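Local coordinates for defective in germ line development protein 3, isoform a (Caenorhabditis elegans, PDB 3N89) that probably acts in RNA regulation during germ line development, its four KH domains forming a globular structural platform, at residues T87-F90 / G91-D94; F323-K326 / K327-A331. All coordinates share one frame; numbering follows the deposited sequence.

How the contacts relate
Contacts 1 and 2 both lie at the starts of helices, 90-102 and 325-335, in different KH domains of one chain. They are alike in burial, neither wholly core: each has a buried inner side (Phe90, Val93 and Asp94; Ile325, Leu328 and Tyr329) and an exposed outer residue (Tyr89; Lys327). Their centres lie 15 Å apart, yet they meet: Asp94 OD1 and Tyr329 OH are 2.5 Å apart, probably hydrogen-bonded, and the Phe90 and Tyr329 rings pack edge-to-face. Contact 1 relies on two glycines and the first i to i+4 bond, from the carbonyl of the N-cap residue Tyr89; contact 2 on aliphatic-aromatic packing inside and lysines outside. Both helices pack on the same seven-stranded antiparallel sheet, through strands 29-35 and 260-268.

Contact 1 of 2, residues T87-F90 / G91-D94; sequences TGYF and GDVD
The first turn of helix 90-102 is tied here to the strand-to-helix corner before it, a local helix-start contact in the first of the four KH domains, where Tyr89 and Gly88 meet Gly91 and Val93. Tyr89 stands at the N-cap position, and its carbonyl opens the helical bonding: Val93 N donates to Tyr89 O over 3.0 Å, nearly straight at 165°, while Asp92 N adds a weak bond to the same oxygen. The next rung, Asp94 N to Phe90 O, is longer at 3.3 Å and weak. With CG anti to the backbone N (chi1 169°), the Tyr89 ring reaches forward over the helix start and lays one face, near its rim, on Gly91 N, 3.2 Å from Tyr89 CD2. A CB on Gly91 would probably run into the ring as it stands. Asp92 OD2 lies in the ring plane at its edge, 4.0 Å from Tyr89 CD2. On the inner side, the CG2 branch of Val93 closes on the corner, 3.5 Å from Gly88 O. Gly88 has backbone angles at which a CB would probably crowd the carbonyl oxygen of Thr87. The turn rests on strand 29-35, where Val93 touches Leu32 and Phe90 touches Val30; Phe90 also stacks on Tyr332 of helix 325-335, and Asp94 OD1 is shared by Tyr329 OH of that helix and by Arg97, its salt-bridge partner.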
loop_
_atom_site.group_PDB
_atom_site.type_symbol
_atom_site.label_atom_id
_atom_site.label_comp_id
_atom_site.label_asym_id
_atom_site.label_seq_id
_atom_site.Cartn_x
_atom_site.Cartn_y
_atom_site.Cartn_z
ATOM N N THR A 87 -5.570 -5.910 12.369
ATOM C CA THR A 87 -5.464 -5.926 13.828
ATOM C C THR A 87 -5.268 -7.317 14.411
ATOM O O THR A 87 -5.945 -8.267 14.019
ATOM C CB THR A 87 -6.734 -5.334 14.478
ATOM O OG1 THR A 87 -6.951 -4.004 13.985
ATOM C CG2 THR A 87 -6.595 -5.311 16.004
ATOM N N GLY A 88 -4.354 -7.429 15.365
ATOM C CA GLY A 88 -4.117 -8.711 15.996
ATOM C C GLY A 88 -2.750 -8.768 16.641
ATOM O O GLY A 88 -2.109 -7.740 16.828
ATOM N N TYR A 89 -2.312 -9.967 17.003
ATOM C CA TYR A 89 -1.005 -10.122 17.612
ATOM C C TYR A 89 0.013 -9.648 16.581
ATOM O O TYR A 89 -0.083 -9.973 15.398
ATOM C CB TYR A 89 -0.760 -11.590 17.994
ATOM C CG TYR A 89 0.667 -11.883 18.400
ATOM C CD1 TYR A 89 1.242 -11.264 19.513
ATOM C CD2 TYR A 89 1.469 -12.735 17.632
ATOM C CE1 TYR A 89 2.589 -11.481 19.847
ATOM C CE2 TYR A 89 2.810 -12.958 17.950
ATOM C CZ TYR A 89 3.365 -12.326 19.053
ATOM O OH TYR A 89 4.698 -12.510 19.331
ATOM N N PHE A 90 0.977 -8.858 17.029
ATOM C CA PHE A 90 1.997 -8.335 16.131
ATOM C C PHE A 90 2.593 -9.367 15.168
ATOM O O PHE A 90 2.809 -9.074 13.992
ATOM C CB PHE A 90 3.139 -7.717 16.928
ATOM C CG PHE A 90 4.244 -7.212 16.070
ATOM C CD1 PHE A 90 4.111 -6.014 15.372
ATOM C CD2 PHE A 90 5.414 -7.947 15.930
ATOM C CE1 PHE A 90 5.130 -5.558 14.540
ATOM C CE2 PHE A 90 6.436 -7.500 15.103
ATOM C CZ PHE A 90 6.298 -6.305 14.407
ATOM N N GLY A 91 2.871 -10.566 15.668
ATOM C CA GLY A 91 3.459 -11.586 14.817
ATOM C C GLY A 91 2.588 -11.990 13.639
ATOM O O GLY A 91 3.092 -12.259 12.548
ATOM N N ASP A 92 1.276 -12.033 13.853
ATOM C CA ASP A 92 0.355 -12.416 12.796
ATOM C C ASP A 92 0.063 -11.254 11.842
ATOM O O ASP A 92 -0.085 -11.444 10.629
ATOM C CB ASP A 92 -0.938 -12.960 13.418
ATOM C CG ASP A 92 -0.683 -14.165 14.331
ATOM O OD1 ASP A 92 0.228 -14.959 14.012
ATOM O OD2 ASP A 92 -1.388 -14.330 15.352
ATOM N N VAL A 93 -0.006 -10.048 12.392
ATOM C CA VAL A 93 -0.278 -8.867 11.590
ATOM C C VAL A 93 0.741 -8.707 10.467
ATOM O O VAL A 93 0.395 -8.352 9.339
ATOM C CB VAL A 93 -0.263 -7.597 12.461
ATOM C CG1 VAL A 93 -0.314 -6.364 11.580
ATOM C CG2 VAL A 93 -1.455 -7.609 13.412
ATOM N N ASP A 94 2.005 -8.968 10.780
ATOM C CA ASP A 94 3.061 -8.837 9.791
ATOM C C ASP A 94 2.902 -9.869 8.687
ATOM O O ASP A 94 3.166 -9.590 7.515
ATOM C CB ASP A 94 4.432 -8.991 10.455
ATOM C CG ASP A 94 5.573 -8.846 9.469
ATOM O OD1 ASP A 94 5.500 -7.945 8.604
ATOM O OD2 ASP A 94 6.550 -9.625 9.556
#

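Contact 2 of 2, residues F323-K326 / K327-A331; sequences FNIK and KLYTA
Ile325 and Tyr329, one turn apart at the start of helix 325-335, form the tight part of this contact. Ile325 CG1, anti to the backbone N (chi1 -176°), lies over one face of the phenol ring, a CH-pi contact 4.2 Å from the Tyr329 centroid and shifted toward the rim. Ile325 CD1 reaches further along the ring, 3.7 Å from Tyr329 CZ. Tyr329 OH is hydrogen-bonded to Asp94 OD1 of helix 90-102. Beneath them Ile325 O accepts Leu328 N at 2.8 Å and, weakly, Tyr329 N. Asn324 O takes Lys327 N at 2.9 Å. The looser side carries the lysines: exposed Lys327 lays its CB 3.4 Å from Asn324 OD1, in an amide that Ser290 O and Ser320 OG hold through ND2, before its chain bends away. Lys326 sends NZ to Asp351, and its carbonyl takes weak bonds from Thr330 OG1 and from Gln346. Replacing Tyr329 with an alanine would probably uncover the flank of Ile325 and leave Asp94 without its hydroxyl mate. Leu328 meets Ile261 and Met263 of strand 260-268, so the turn has the buried and outward faces of an amphipathic helix lying on a sheet, as in the alpha-beta fold of KH domains.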
loop_
_atom_site.group_PDB
_atom_site.type_symbol
_atom_site.label_atom_id
_atom_site.label_comp_id
_atom_site.label_asym_id
_atom_site.label_seq_id
_atom_site.Cartn_x
_atom_site.Cartn_y
_atom_site.Cartn_z
ATOM N N PHE A 323 8.188 0.947 2.253
ATOM C CA PHE A 323 9.497 0.383 1.937
ATOM C C PHE A 323 10.433 0.332 3.135
ATOM O O PHE A 323 11.294 -0.539 3.220
ATOM C CB PHE A 323 10.155 1.179 0.799
ATOM C CG PHE A 323 10.897 2.398 1.256
ATOM C CD1 PHE A 323 12.246 2.322 1.583
ATOM C CD2 PHE A 323 10.249 3.622 1.370
ATOM C CE1 PHE A 323 12.938 3.453 2.015
ATOM C CE2 PHE A 323 10.934 4.753 1.802
ATOM C CZ PHE A 323 12.279 4.665 2.124
ATOM N N ASN A 324 10.244 1.261 4.062
ATOM C CA ASN A 324 11.086 1.360 5.247
ATOM C C ASN A 324 10.506 0.587 6.437
ATOM O O ASN A 324 10.922 0.778 7.584
ATOM C CB ASN A 324 11.261 2.843 5.588
ATOM C CG ASN A 324 12.454 3.107 6.471
ATOM O OD1 ASN A 324 13.395 2.319 6.519
ATOM N ND2 ASN A 324 12.435 4.237 7.160
ATOM N N ILE A 325 9.560 -0.303 6.154
ATOM C CA ILE A 325 8.914 -1.098 7.195
ATOM C C ILE A 325 9.908 -1.874 8.052
ATOM O O ILE A 325 9.715 -2.013 9.263
ATOM C CB ILE A 325 7.911 -2.119 6.594
ATOM C CG1 ILE A 325 7.186 -2.855 7.720
ATOM C CG2 ILE A 325 8.645 -3.146 5.736
ATOM C CD1 ILE A 325 6.112 -3.798 7.236
ATOM N N LYS A 326 10.967 -2.387 7.428
ATOM C CA LYS A 326 11.950 -3.153 8.174
ATOM C C LYS A 326 12.510 -2.351 9.341
ATOM O O LYS A 326 12.941 -2.924 10.337
ATOM C CB LYS A 326 13.099 -3.605 7.263
ATOM C CG LYS A 326 14.093 -4.519 7.972
ATOM C CD LYS A 326 15.389 -4.700 7.194
ATOM C CE LYS A 326 15.184 -5.502 5.918
ATOM N NZ LYS A 326 16.486 -5.957 5.353
ATOM N N LYS A 327 12.501 -1.026 9.217
ATOM C CA LYS A 327 13.020 -0.156 10.275
ATOM C C LYS A 327 11.927 0.223 11.278
ATOM O O LYS A 327 12.223 0.664 12.380
ATOM C CB LYS A 327 13.627 1.112 9.671
ATOM C CG LYS A 327 15.068 1.378 10.071
ATOM C CD LYS A 327 16.003 0.334 9.495
ATOM C CE LYS A 327 17.458 0.654 9.811
ATOM N NZ LYS A 327 17.713 0.740 11.284
ATOM N N LEU A 328 10.666 0.053 10.894
ATOM C CA LEU A 328 9.557 0.362 11.793
ATOM C C LEU A 328 9.551 -0.654 12.936
ATOM O O LEU A 328 9.530 -0.280 14.114
ATOM C CB LEU A 328 8.229 0.315 11.029
ATOM C CG LEU A 328 6.906 0.576 11.764
ATOM C CD1 LEU A 328 5.798 0.833 10.748
ATOM C CD2 LEU A 328 6.541 -0.616 12.646
ATOM N N TYR A 329 9.576 -1.939 12.598
ATOM C CA TYR A 329 9.576 -2.977 13.627
ATOM C C TYR A 329 10.739 -2.774 14.609
ATOM O O TYR A 329 10.562 -2.896 15.820
ATOM C CB TYR A 329 9.645 -4.368 12.983
ATOM C CG TYR A 329 8.446 -4.706 12.112
ATOM C CD1 TYR A 329 7.215 -4.076 12.302
ATOM C CD2 TYR A 329 8.529 -5.690 11.124
ATOM C CE1 TYR A 329 6.098 -4.424 11.534
ATOM C CE2 TYR A 329 7.414 -6.047 10.355
ATOM C CZ TYR A 329 6.210 -5.411 10.565
ATOM O OH TYR A 329 5.117 -5.774 9.811
ATOM N N THR A 330 11.923 -2.452 14.094
ATOM C CA THR A 330 13.077 -2.220 14.964
ATOM C C THR A 330 12.733 -1.126 15.970
ATOM O O THR A 330 13.038 -1.235 17.161
ATOM C CB THR A 330 14.306 -1.760 14.161
ATOM O OG1 THR A 330 14.691 -2.791 13.247
ATOM C CG2 THR A 330 15.465 -1.441 15.090
ATOM N N ALA A 331 12.100 -0.064 15.473
ATOM C CA ALA A 331 11.706 1.048 16.319
ATOM C C ALA A 331 10.725 0.525 17.362
ATOM O O ALA A 331 10.747 0.944 18.521
ATOM C CB ALA A 331 11.057 2.139 15.483
#